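Local coordinates for sporozoite surface protein 2 (Plasmodium vivax, PDB 4HQO) that serves as an adhesive receptor on the sporozoite surface for gliding motility, with a metal-binding von Willebrand factor A domain among its adhesive parts, at residues Asp20-Val25 and Asp110-His115; Gly29-Pro34 and Met132-Pro137; Met62-Ser67 and Lys95-Tyr100; Glu71-Arg74 and Gly78-Ile81. The protein carries 4 engineered substitutions. All blocks are in the same frame, centred on the assembly; numbering follows the deposited sequence.

Interaction 1 (Asp20-Val25 and Asp110-His115); sequences DLYLLV and DEVQKH
Tyr22 meets Val112 and His115 where strand 19-26, a central strand of the Rossmann-like von Willebrand factor A fold, packs against helix 105-117 on one side of the mixed sheet. The short axes lie 10.1 Å apart and run nearly antiparallel at 157°. Followed outward, Tyr22 first touches with CB, which lies 3.9 Å from Val112 CG2. CG is about equally far from both methyls of Val112, and CD1 and CE1 lie against CG1. Because Val112 holds CG1 anti to its own backbone N (chi1 -173°), this methyl comes almost over the ring centre, 3.9 Å from the Tyr22 centroid, a CH-pi contact. The CE2 edge of the Tyr22 ring is turned to the face of His115, with Tyr22 CE2 3.8 Å from His115 CD2; the centroids are 5.3 Å apart and the planes stand at 74°, a T-shaped pair. At the tip, OH passes 4.0 Å from His115 CB, but its hydrogen bond goes to Gln127 of the adjacent strand, so the buried hydroxyl is satisfied. Leu24 adds a looser methyl contact, its CD2 4.3 Å from Val112 CG2. Tyr61 forms a further edge-to-face pair with His115. The rotation of the imidazole is fixed from inside the helix: ND1 donates to Glu111 O at 2.9 Å, nearly straight, while His115 N reaches the same oxygen from the opposite face of its plane.

Interaction 2 (Gly29-Pro34 and Met132-Pro137); sequences GSIGYP and MTDGVP. With MG (magnesium ion), chain E.
The carboxylate of Asp134 is the flat group that meets Ser30 and Ile31. Over one of its faces lies Ile31 CD1, 3.7 Å from Asp134 CG; on the opposite side of the plane Val136 N approaches OD1 from above, closing an Asx turn. The syn lone pair of OD2 receives the hydroxyl of Ser30, with OG 2.7 Å from OD2. Ser30 OG stands between its backbone N and carbonyl carbon (chi1 60°), and from there it faces the magnesium ion and the aspartate together: the metal–OG distance is 2.2 Å.

This is the metal ion-dependent adhesion site of the A domain. Ser28 and Thr103 supply two more hydroxyls, and waters 2, 3 and 4 bring the ligands to six. Water 3 lies 2.7 Å from Asp134 OD1, so the carboxylate serves as a second-shell group, reaching the metal through this water and through Ser30. Water 2 accepts from Ser30 N, water 4 is bonded to Val136 O, and water 1 joins Ser30 O to Asp134 OD2. One residue earlier, Thr133 OG1 accepts from Gly135 N in an ST turn and is also hydrogen-bonded to Asp26 OD2.

With hydroxyls and waters alone around it, the magnesium has no carboxylate in its first shell. Such an ion should stay strongly electrophilic, consistent with a site able to take an acidic group from a ligand, as in the ligand-receptive inserted domains of integrins.

Interaction 3 (Met62-Ser67 and Lys95-Tyr100); sequences MNLFGS and KTYTPY. Engineered in segment 62-67: Ser67 (natural residue Asn).
Tyr97, the first residue to leave helical geometry after helix 83-96, lays its ring against Leu64. Its CG is anti to the backbone N (chi1 -178°), which sends the ring inward to meet the leucine coming from the opposite direction. Leu64 CD2 settles over the ring centre, 3.8 Å from the centroid and only 8° off the normal, a CH-pi contact made by a single methyl. The tyrosine hydroxyl is bonded to Gly27 O, fixing the far end of the ring beside the metal-site loop. Past Thr98 and Pro99 the chain reaches Tyr100, whose O is 2.7 Å from water 5. That water also accepts from Ser67 N at 3.1 Å and gives a weak bond to Tyr97 OH, so one molecule ties the two segments together. It sits over the face of the Tyr100 ring, 3.1 Å above its plane. Ser67, an engineered residue, comes obliquely to the same ring, with OG 4.1 Å from CE2; its hydrogen bond goes to Thr102 N. Leu64 projects from strand 58-65, beside strand 69-73, and touches Leu72; Trp36 of helix 33-49 contacts Leu64 and meets Tyr97 edge-to-face, completing a small cluster between sheet and helices.

Interaction 4 (Glu71-Arg74 and Gly78-Ile81); sequences ELIR and GQSI. With NA (sodium ion), chain G.
Ile73 and Ser80 meet through the torsions of the isoleucine: with chi1 at -59°, CG2 stands anti to the backbone N and is carried onto the short helix 78-81. There this methyl lies 3.7 Å from Ser80 CA, 3.8 Å from Gln79 C and 4.1 Å from Gln79 CB, so it rests mainly on backbone atoms of the helical turn, with Gln79 CB beside them. The Gln79 side chain, extended beyond CG, crosses Ile73 at about a right angle. Ser80 puts OG anti to its own N (chi1 168°), directing the hydroxyl to Leu60 O and Gly76 N; its CB instead comes close to Arg74 O, at 3.1 Å. On the far side of the strand, Glu71 splits its carboxylate between two cations. OE1 lies 2.2 Å from the sodium ion, which Tyr61 also binds, and OE2 takes Arg74 NH2 at 3.0 Å from above the carboxylate plane, while remaining close to the plane of the guanidinium. Lys89 of helix 83-96 touches both Ile73 and Gln79. Leu72 and Ile73 both face Met62 of strand 58-65: a classic beta bulge in the edge strand of the A-domain sheet, just before the chain turns into helix 78-81.

In the fold
All four contacts belong to the A domain and reach its mixed sheet. Interaction 1 is wholly buried and aromatic or aliphatic in character, on strand 19-26, one of the two middle strands. Interaction 2, centred about 19 Å away at the end of the neighbouring strand 126-133, is also buried but polar, built on a metal, hydroxyls and waters. Interactions 3 and 4 are partly buried: they lie on adjoining strands 58-65 and 69-73. Interaction 3 mixes a methyl-ring contact with a water bridge and touches interaction 2 through Tyr33, Thr98 and Pro99, whereas interaction 4, at the sheet edge, pairs an aliphatic contact on a helical turn with a sodium ion and a salt bridge across the strand.

Interaction 1 (Asp20-Val25 and Asp110-His115)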
loop_
_atom_site.group_PDB
_atom_site.type_symbol
_atom_site.label_atom_id
_atom_site.label_comp_id
_atom_site.label_asym_id
_atom_site.label_seq_id
_atom_site.Cartn_x
_atom_site.Cartn_y
_atom_site.Cartn_z
ATOM N N ASP A 20 1.393 -1.091 1.815
ATOM C CA ASP A 20 1.108 -2.490 1.496
ATOM C C ASP A 20 2.401 -3.083 0.961
ATOM O O ASP A 20 2.864 -2.692 -0.109
ATOM C CB ASP A 20 0.023 -2.614 0.437
ATOM C CG ASP A 20 -1.346 -2.268 0.960
ATOM O OD1 ASP A 20 -1.590 -2.435 2.177
ATOM O OD2 ASP A 20 -2.185 -1.842 0.140
ATOM N N LEU A 21 2.993 -3.998 1.721
ATOM C CA LEU A 21 4.324 -4.507 1.409
ATOM C C LEU A 21 4.231 -5.968 0.984
ATOM O O LEU A 21 3.856 -6.829 1.769
ATOM C CB LEU A 21 5.232 -4.354 2.627
ATOM C CG LEU A 21 6.755 -4.419 2.446
ATOM C CD1 LEU A 21 7.435 -3.805 3.669
ATOM C CD2 LEU A 21 7.231 -5.837 2.269
ATOM N N TYR A 22 4.570 -6.225 -0.270
ATOM C CA TYR A 22 4.440 -7.547 -0.859
ATOM C C TYR A 22 5.821 -8.179 -0.866
ATOM O O TYR A 22 6.688 -7.775 -1.629
ATOM C CB TYR A 22 3.886 -7.435 -2.286
ATOM C CG TYR A 22 2.584 -6.659 -2.379
ATOM C CD1 TYR A 22 2.585 -5.283 -2.580
ATOM C CD2 TYR A 22 1.355 -7.306 -2.274
ATOM C CE1 TYR A 22 1.396 -4.572 -2.670
ATOM C CE2 TYR A 22 0.162 -6.602 -2.359
ATOM C CZ TYR A 22 0.189 -5.233 -2.558
ATOM O OH TYR A 22 -0.994 -4.522 -2.634
ATOM N N LEU A 23 6.034 -9.142 0.020
ATOM C CA LEU A 23 7.331 -9.792 0.145
ATOM C C LEU A 23 7.311 -11.093 -0.647
ATOM O O LEU A 23 6.610 -12.043 -0.279
ATOM C CB LEU A 23 7.645 -10.056 1.618
ATOM C CG LEU A 23 8.978 -10.694 2.009
ATOM C CD1 LEU A 23 10.142 -10.010 1.315
ATOM C CD2 LEU A 23 9.151 -10.625 3.525
ATOM N N LEU A 24 8.066 -11.121 -1.744
ATOM C CA LEU A 24 8.071 -12.269 -2.660
ATOM C C LEU A 24 9.394 -13.006 -2.485
ATOM O O LEU A 24 10.465 -12.458 -2.768
ATOM C CB LEU A 24 7.921 -11.807 -4.107
ATOM C CG LEU A 24 6.810 -10.796 -4.427
ATOM C CD1 LEU A 24 6.763 -10.483 -5.942
ATOM C CD2 LEU A 24 5.465 -11.306 -3.943
ATOM N N VAL A 25 9.318 -14.236 -1.989
ATOM C CA VAL A 25 10.520 -14.964 -1.590
ATOM C C VAL A 25 10.794 -16.138 -2.533
ATOM O O VAL A 25 9.944 -17.011 -2.727
ATOM C CB VAL A 25 10.429 -15.463 -0.123
ATOM C CG1 VAL A 25 11.710 -16.182 0.277
ATOM C CG2 VAL A 25 10.154 -14.292 0.829
ATOM N N ASP A 110 2.759 -11.541 -10.525
ATOM C CA ASP A 110 1.382 -11.458 -11.001
ATOM C C ASP A 110 0.363 -11.449 -9.863
ATOM O O ASP A 110 -0.736 -10.916 -10.013
ATOM C CB ASP A 110 1.062 -12.606 -11.949
ATOM C CG ASP A 110 1.152 -12.198 -13.397
ATOM O OD1 ASP A 110 0.859 -11.018 -13.698
ATOM O OD2 ASP A 110 1.517 -13.058 -14.227
ATOM N N GLU A 111 0.708 -12.066 -8.739
ATOM C CA GLU A 111 -0.167 -11.999 -7.572
ATOM C C GLU A 111 -0.347 -10.546 -7.132
ATOM O O GLU A 111 -1.450 -10.128 -6.766
ATOM C CB GLU A 111 0.369 -12.853 -6.417
ATOM C CG GLU A 111 0.481 -14.341 -6.731
ATOM C CD GLU A 111 -0.859 -15.067 -6.816
ATOM O OE1 GLU A 111 -0.844 -16.315 -6.851
ATOM O OE2 GLU A 111 -1.922 -14.416 -6.841
ATOM N N VAL A 112 0.728 -9.766 -7.206
ATOM C CA VAL A 112 0.634 -8.347 -6.872
ATOM C C VAL A 112 -0.272 -7.616 -7.840
ATOM O O VAL A 112 -1.095 -6.803 -7.414
ATOM C CB VAL A 112 2.007 -7.662 -6.828
ATOM C CG1 VAL A 112 1.860 -6.230 -6.313
ATOM C CG2 VAL A 112 2.942 -8.444 -5.922
ATOM N N GLN A 113 -0.131 -7.917 -9.135
ATOM C CA GLN A 113 -1.007 -7.353 -10.159
ATOM C C GLN A 113 -2.455 -7.615 -9.817
ATOM O O GLN A 113 -3.297 -6.725 -9.909
ATOM C CB GLN A 113 -0.733 -7.999 -11.519
ATOM C CG GLN A 113 0.485 -7.479 -12.203
ATOM C CD GLN A 113 0.188 -6.234 -12.997
ATOM O OE1 GLN A 113 -0.144 -5.185 -12.439
ATOM N NE2 GLN A 113 0.296 -6.340 -14.313
ATOM N N LYS A 114 -2.734 -8.863 -9.451
ATOM C CA LYS A 114 -4.087 -9.296 -9.111
ATOM C C LYS A 114 -4.663 -8.489 -7.931
ATOM O O LYS A 114 -5.854 -8.187 -7.898
ATOM C CB LYS A 114 -4.055 -10.786 -8.777
ATOM C CG LYS A 114 -5.348 -11.538 -8.979
ATOM C CD LYS A 114 -5.111 -13.033 -8.734
ATOM C CE LYS A 114 -3.932 -13.555 -9.563
ATOM N NZ LYS A 114 -3.627 -14.994 -9.311
ATOM N N HIS A 115 -3.815 -8.144 -6.967
ATOM C CA HIS A 115 -4.261 -7.319 -5.839
ATOM C C HIS A 115 -4.760 -5.976 -6.336
ATOM O O HIS A 115 -5.855 -5.532 -5.969
ATOM C CB HIS A 115 -3.128 -7.099 -4.834
ATOM C CG HIS A 115 -2.984 -8.202 -3.828
ATOM N ND1 HIS A 115 -2.464 -9.439 -4.147
ATOM C CD2 HIS A 115 -3.286 -8.245 -2.511
ATOM C CE1 HIS A 115 -2.456 -10.197 -3.065
ATOM N NE2 HIS A 115 -2.950 -9.499 -2.057
#

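Interaction 2 (Gly29-Pro34 and Met132-Pro137)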
loop_
_atom_site.group_PDB
_atom_site.type_symbol
_atom_site.label_atom_id
_atom_site.label_comp_id
_atom_site.label_asym_id
_atom_site.label_seq_id
_atom_site.Cartn_x
_atom_site.Cartn_y
_atom_site.Cartn_z
ATOM N N GLY A 29 15.074 -24.364 -6.238
ATOM C CA GLY A 29 16.239 -25.207 -6.051
ATOM C C GLY A 29 17.570 -24.491 -6.173
ATOM O O GLY A 29 18.506 -24.821 -5.456
ATOM N N SER A 30 17.673 -23.518 -7.076
ATOM C CA SER A 30 18.934 -22.793 -7.240
ATOM C C SER A 30 19.326 -21.966 -6.005
ATOM O O SER A 30 20.499 -21.666 -5.794
ATOM C CB SER A 30 18.924 -21.919 -8.493
ATOM O OG SER A 30 17.888 -20.958 -8.433
ATOM N N ILE A 31 18.355 -21.605 -5.182
ATOM C CA ILE A 31 18.680 -20.906 -3.943
ATOM C C ILE A 31 19.568 -21.795 -3.065
ATOM O O ILE A 31 20.647 -21.387 -2.632
ATOM C CB ILE A 31 17.412 -20.488 -3.195
ATOM C CG1 ILE A 31 16.598 -19.540 -4.073
ATOM C CG2 ILE A 31 17.765 -19.834 -1.865
ATOM C CD1 ILE A 31 17.389 -18.333 -4.550
ATOM N N GLY A 32 19.130 -23.025 -2.836
ATOM C CA GLY A 32 19.941 -23.970 -2.095
ATOM C C GLY A 32 19.614 -23.988 -0.612
ATOM O O GLY A 32 19.374 -22.951 -0.000
ATOM N N TYR A 33 19.595 -25.186 -0.041
ATOM C CA TYR A 33 19.344 -25.353 1.377
ATOM C C TYR A 33 20.347 -24.612 2.274
ATOM O O TYR A 33 19.930 -23.893 3.176
ATOM C CB TYR A 33 19.275 -26.839 1.756
ATOM C CG TYR A 33 19.046 -27.054 3.237
ATOM C CD1 TYR A 33 17.791 -26.858 3.791
ATOM C CD2 TYR A 33 20.087 -27.436 4.079
ATOM C CE1 TYR A 33 17.564 -27.046 5.134
ATOM C CE2 TYR A 33 19.873 -27.627 5.438
ATOM C CZ TYR A 33 18.608 -27.425 5.955
ATOM O OH TYR A 33 18.363 -27.601 7.287
ATOM N N PRO A 34 21.664 -24.789 2.041
ATOM C CA PRO A 34 22.577 -24.095 2.953
ATOM C C PRO A 34 22.368 -22.585 2.945
ATOM O O PRO A 34 22.432 -21.967 4.003
ATOM C CB PRO A 34 23.963 -24.456 2.409
ATOM C CG PRO A 34 23.764 -25.735 1.684
ATOM C CD PRO A 34 22.402 -25.627 1.073
ATOM N N MET A 132 12.937 -11.030 -3.295
ATOM C CA MET A 132 14.164 -11.691 -2.854
ATOM C C MET A 132 14.464 -12.864 -3.767
ATOM O O MET A 132 13.718 -13.842 -3.769
ATOM C CB MET A 132 14.025 -12.203 -1.417
ATOM C CG MET A 132 13.931 -11.122 -0.377
ATOM S SD MET A 132 13.631 -11.788 1.270
ATOM C CE MET A 132 14.941 -12.961 1.409
ATOM N N THR A 133 15.559 -12.784 -4.522
ATOM C CA THR A 133 15.843 -13.801 -5.532
ATOM C C THR A 133 17.329 -13.858 -5.913
ATOM O O THR A 133 18.076 -12.916 -5.649
ATOM C CB THR A 133 14.979 -13.555 -6.794
ATOM O OG1 THR A 133 15.164 -14.617 -7.743
ATOM C CG2 THR A 133 15.348 -12.212 -7.438
ATOM N N ASP A 134 17.751 -14.975 -6.511
ATOM C CA ASP A 134 19.066 -15.061 -7.149
ATOM C C ASP A 134 19.009 -14.584 -8.606
ATOM O O ASP A 134 20.020 -14.533 -9.297
ATOM C CB ASP A 134 19.640 -16.485 -7.083
ATOM C CG ASP A 134 18.819 -17.498 -7.872
ATOM O OD1 ASP A 134 17.809 -17.125 -8.519
ATOM O OD2 ASP A 134 19.201 -18.688 -7.845
ATOM N N GLY A 135 17.812 -14.266 -9.074
ATOM C CA GLY A 135 17.670 -13.633 -10.371
ATOM C C GLY A 135 17.738 -14.579 -11.556
ATOM O O GLY A 135 18.229 -14.200 -12.618
ATOM N N VAL A 136 17.248 -15.805 -11.370
ATOM C CA VAL A 136 17.156 -16.789 -12.453
ATOM C C VAL A 136 15.709 -17.290 -12.584
ATOM O O VAL A 136 15.370 -18.372 -12.098
ATOM C CB VAL A 136 18.099 -17.991 -12.207
ATOM C CG1 VAL A 136 18.252 -18.813 -13.488
ATOM C CG2 VAL A 136 19.465 -17.511 -11.735
ATOM N N PRO A 137 14.835 -16.479 -13.206
ATOM C CA PRO A 137 13.426 -16.875 -13.328
ATOM C C PRO A 137 13.216 -17.917 -14.426
ATOM O O PRO A 137 14.113 -18.158 -15.244
ATOM C CB PRO A 137 12.728 -15.558 -13.706
ATOM C CG PRO A 137 13.783 -14.798 -14.463
ATOM C CD PRO A 137 15.082 -15.130 -13.747
HETATM MG MG MG E . 15.806 -20.931 -9.284
HETATM O O HOH W 1 21.264 -19.219 -6.138
HETATM O O HOH W 2 15.937 -23.100 -9.487
HETATM O O HOH W 3 15.744 -18.818 -8.834
HETATM O O HOH W 4 16.380 -21.047 -11.328
#

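Interaction 3 (Met62-Ser67 and Lys95-Tyr100)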
loop_
_atom_site.group_PDB
_atom_site.type_symbol
_atom_site.label_atom_id
_atom_site.label_comp_id
_atom_site.label_asym_id
_atom_site.label_seq_id
_atom_site.Cartn_x
_atom_site.Cartn_y
_atom_site.Cartn_z
ATOM N N MET A 62 2.885 -11.974 1.894
ATOM C CA MET A 62 4.066 -12.798 1.658
ATOM C C MET A 62 3.765 -13.979 0.761
ATOM O O MET A 62 2.778 -14.689 0.955
ATOM C CB MET A 62 4.684 -13.258 2.974
ATOM C CG MET A 62 6.037 -13.956 2.841
ATOM S SD MET A 62 6.604 -14.475 4.500
ATOM C CE MET A 62 8.366 -14.590 4.238
ATOM N N ASN A 63 4.624 -14.168 -0.237
ATOM C CA ASN A 63 4.478 -15.250 -1.197
ATOM C C ASN A 63 5.797 -15.983 -1.348
ATOM O O ASN A 63 6.865 -15.362 -1.455
ATOM C CB ASN A 63 4.056 -14.703 -2.573
ATOM C CG ASN A 63 3.507 -15.779 -3.486
ATOM O OD1 ASN A 63 4.250 -16.631 -3.984
ATOM N ND2 ASN A 63 2.198 -15.745 -3.715
ATOM N N LEU A 64 5.712 -17.303 -1.387
ATOM C CA LEU A 64 6.873 -18.144 -1.616
ATOM C C LEU A 64 6.786 -18.714 -3.031
ATOM O O LEU A 64 5.825 -19.415 -3.367
ATOM C CB LEU A 64 6.878 -19.293 -0.610
ATOM C CG LEU A 64 8.054 -20.271 -0.696
ATOM C CD1 LEU A 64 9.337 -19.585 -0.264
ATOM C CD2 LEU A 64 7.785 -21.470 0.180
ATOM N N PHE A 65 7.771 -18.430 -3.873
ATOM C CA PHE A 65 7.705 -18.970 -5.229
ATOM C C PHE A 65 8.845 -19.927 -5.572
ATOM O O PHE A 65 9.993 -19.733 -5.183
ATOM C CB PHE A 65 7.566 -17.863 -6.278
ATOM C CG PHE A 65 8.739 -16.917 -6.350
ATOM C CD1 PHE A 65 8.802 -15.798 -5.522
ATOM C CD2 PHE A 65 9.756 -17.125 -7.275
ATOM C CE1 PHE A 65 9.873 -14.911 -5.604
ATOM C CE2 PHE A 65 10.833 -16.240 -7.369
ATOM C CZ PHE A 65 10.889 -15.129 -6.532
ATOM N N GLY A 66 8.493 -20.982 -6.290
ATOM C CA GLY A 66 9.429 -22.017 -6.665
ATOM C C GLY A 66 8.826 -22.677 -7.875
ATOM O O GLY A 66 8.491 -21.981 -8.827
ATOM N N SER A 67 8.668 -24.000 -7.839
ATOM C CA SER A 67 7.982 -24.714 -8.917
ATOM C C SER A 67 6.548 -24.230 -9.008
ATOM O O SER A 67 5.953 -24.186 -10.085
ATOM C CB SER A 67 7.987 -26.231 -8.665
ATOM O OG SER A 67 9.236 -26.800 -9.011
ATOM N N LYS A 95 12.044 -24.224 9.565
ATOM C CA LYS A 95 11.980 -25.572 10.113
ATOM C C LYS A 95 11.502 -26.617 9.113
ATOM O O LYS A 95 11.912 -27.761 9.186
ATOM C CB LYS A 95 11.061 -25.604 11.332
ATOM C CG LYS A 95 11.546 -24.823 12.536
ATOM C CD LYS A 95 10.722 -25.191 13.765
ATOM C CE LYS A 95 11.134 -24.394 14.991
ATOM N NZ LYS A 95 10.232 -24.643 16.154
ATOM N N THR A 96 10.624 -26.229 8.191
ATOM C CA THR A 96 9.873 -27.221 7.431
ATOM C C THR A 96 9.942 -27.074 5.905
ATOM O O THR A 96 9.413 -27.911 5.185
ATOM C CB THR A 96 8.388 -27.227 7.839
ATOM O OG1 THR A 96 7.779 -25.998 7.438
ATOM C CG2 THR A 96 8.236 -27.400 9.352
ATOM N N TYR A 97 10.578 -26.021 5.408
ATOM C CA TYR A 97 10.692 -25.846 3.964
ATOM C C TYR A 97 12.134 -25.983 3.489
ATOM O O TYR A 97 13.022 -25.299 3.999
ATOM C CB TYR A 97 10.115 -24.502 3.507
ATOM C CG TYR A 97 10.199 -24.349 2.009
ATOM C CD1 TYR A 97 9.324 -25.034 1.179
ATOM C CD2 TYR A 97 11.182 -23.557 1.419
ATOM C CE1 TYR A 97 9.416 -24.929 -0.202
ATOM C CE2 TYR A 97 11.291 -23.459 0.041
ATOM C CZ TYR A 97 10.398 -24.134 -0.762
ATOM O OH TYR A 97 10.499 -24.019 -2.133
ATOM N N THR A 98 12.366 -26.878 2.531
ATOM C CA THR A 98 13.671 -26.971 1.861
ATOM C C THR A 98 13.498 -26.572 0.405
ATOM O O THR A 98 12.595 -27.072 -0.277
ATOM C CB THR A 98 14.344 -28.384 1.962
ATOM O OG1 THR A 98 13.529 -29.363 1.326
ATOM C CG2 THR A 98 14.541 -28.793 3.400
ATOM N N PRO A 99 14.338 -25.636 -0.068
ATOM C CA PRO A 99 14.196 -25.119 -1.433
ATOM C C PRO A 99 14.299 -26.237 -2.461
ATOM O O PRO A 99 15.127 -27.130 -2.318
ATOM C CB PRO A 99 15.377 -24.151 -1.564
ATOM C CG PRO A 99 15.639 -23.693 -0.156
ATOM C CD PRO A 99 15.367 -24.909 0.699
ATOM N N TYR A 100 13.444 -26.193 -3.475
ATOM C CA TYR A 100 13.492 -27.163 -4.557
ATOM C C TYR A 100 12.782 -26.565 -5.766
ATOM O O TYR A 100 11.986 -25.633 -5.637
ATOM C CB TYR A 100 12.787 -28.469 -4.154
ATOM C CG TYR A 100 11.270 -28.339 -4.163
ATOM C CD1 TYR A 100 10.587 -27.821 -3.057
ATOM C CD2 TYR A 100 10.521 -28.721 -5.285
ATOM C CE1 TYR A 100 9.191 -27.689 -3.063
ATOM C CE2 TYR A 100 9.137 -28.586 -5.308
ATOM C CZ TYR A 100 8.478 -28.071 -4.191
ATOM O OH TYR A 100 7.105 -27.946 -4.203
HETATM O O HOH W 5 9.406 -25.154 -5.061
#

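Interaction 4 (Glu71-Arg74 and Gly78-Ile81)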
loop_
_atom_site.group_PDB
_atom_site.type_symbol
_atom_site.label_atom_id
_atom_site.label_comp_id
_atom_site.label_asym_id
_atom_site.label_seq_id
_atom_site.Cartn_x
_atom_site.Cartn_y
_atom_site.Cartn_z
ATOM N N GLU A 71 0.886 -18.538 -1.410
ATOM C CA GLU A 71 0.509 -17.333 -0.698
ATOM C C GLU A 71 0.493 -17.657 0.791
ATOM O O GLU A 71 -0.361 -18.408 1.258
ATOM C CB GLU A 71 -0.873 -16.916 -1.179
ATOM C CG GLU A 71 -1.558 -15.786 -0.442
ATOM C CD GLU A 71 -2.916 -15.484 -1.087
ATOM O OE1 GLU A 71 -2.940 -15.095 -2.273
ATOM O OE2 GLU A 71 -3.962 -15.703 -0.444
ATOM N N LEU A 72 1.455 -17.100 1.521
ATOM C CA LEU A 72 1.679 -17.447 2.922
ATOM C C LEU A 72 0.958 -16.491 3.864
ATOM O O LEU A 72 0.418 -16.906 4.887
ATOM C CB LEU A 72 3.171 -17.431 3.230
ATOM C CG LEU A 72 4.043 -18.447 2.487
ATOM C CD1 LEU A 72 5.494 -18.292 2.931
ATOM C CD2 LEU A 72 3.561 -19.870 2.755
ATOM N N ILE A 73 0.956 -15.207 3.519
ATOM C CA ILE A 73 0.332 -14.191 4.360
ATOM C C ILE A 73 -0.492 -13.261 3.482
ATOM O O ILE A 73 0.044 -12.691 2.528
ATOM C CB ILE A 73 1.408 -13.371 5.134
ATOM C CG1 ILE A 73 2.266 -14.293 6.014
ATOM C CG2 ILE A 73 0.763 -12.257 5.957
ATOM C CD1 ILE A 73 3.348 -13.569 6.797
ATOM N N ARG A 74 -1.789 -13.130 3.784
ATOM C CA ARG A 74 -2.667 -12.186 3.067
ATOM C C ARG A 74 -2.728 -10.826 3.742
ATOM O O ARG A 74 -2.753 -10.746 4.973
ATOM C CB ARG A 74 -4.098 -12.737 2.935
ATOM C CG ARG A 74 -4.211 -13.888 1.935
ATOM C CD ARG A 74 -5.654 -14.344 1.695
ATOM N NE ARG A 74 -6.513 -13.287 1.163
ATOM C CZ ARG A 74 -6.404 -12.754 -0.057
ATOM N NH1 ARG A 74 -7.244 -11.794 -0.432
ATOM N NH2 ARG A 74 -5.457 -13.160 -0.903
ATOM N N GLY A 78 -4.138 -11.250 10.685
ATOM C CA GLY A 78 -3.368 -11.207 11.918
ATOM C C GLY A 78 -1.871 -11.329 11.666
ATOM O O GLY A 78 -1.081 -10.577 12.240
ATOM N N GLN A 79 -1.474 -12.252 10.788
ATOM C CA GLN A 79 -0.058 -12.435 10.462
ATOM C C GLN A 79 0.492 -11.305 9.604
ATOM O O GLN A 79 1.708 -11.136 9.478
ATOM C CB GLN A 79 0.184 -13.779 9.765
ATOM C CG GLN A 79 0.061 -14.969 10.677
ATOM C CD GLN A 79 0.516 -16.257 10.021
ATOM O OE1 GLN A 79 0.191 -16.523 8.869
ATOM N NE2 GLN A 79 1.279 -17.061 10.756
ATOM N N SER A 80 -0.411 -10.530 9.017
ATOM C CA SER A 80 -0.024 -9.432 8.151
ATOM C C SER A 80 0.312 -8.173 8.946
ATOM O O SER A 80 1.152 -7.372 8.532
ATOM C CB SER A 80 -1.151 -9.136 7.152
ATOM O OG SER A 80 -0.909 -7.916 6.488
ATOM N N ILE A 81 -0.349 -7.998 10.089
ATOM C CA ILE A 81 -0.275 -6.742 10.820
ATOM C C ILE A 81 0.385 -6.884 12.191
ATOM O O ILE A 81 0.553 -5.896 12.903
ATOM C CB ILE A 81 -1.683 -6.119 11.024
ATOM C CG1 ILE A 81 -2.510 -6.989 11.971
ATOM C CG2 ILE A 81 -2.399 -5.948 9.692
ATOM C CD1 ILE A 81 -3.766 -6.317 12.474
HETATM NA NA NA G . -1.383 -14.160 -3.493
#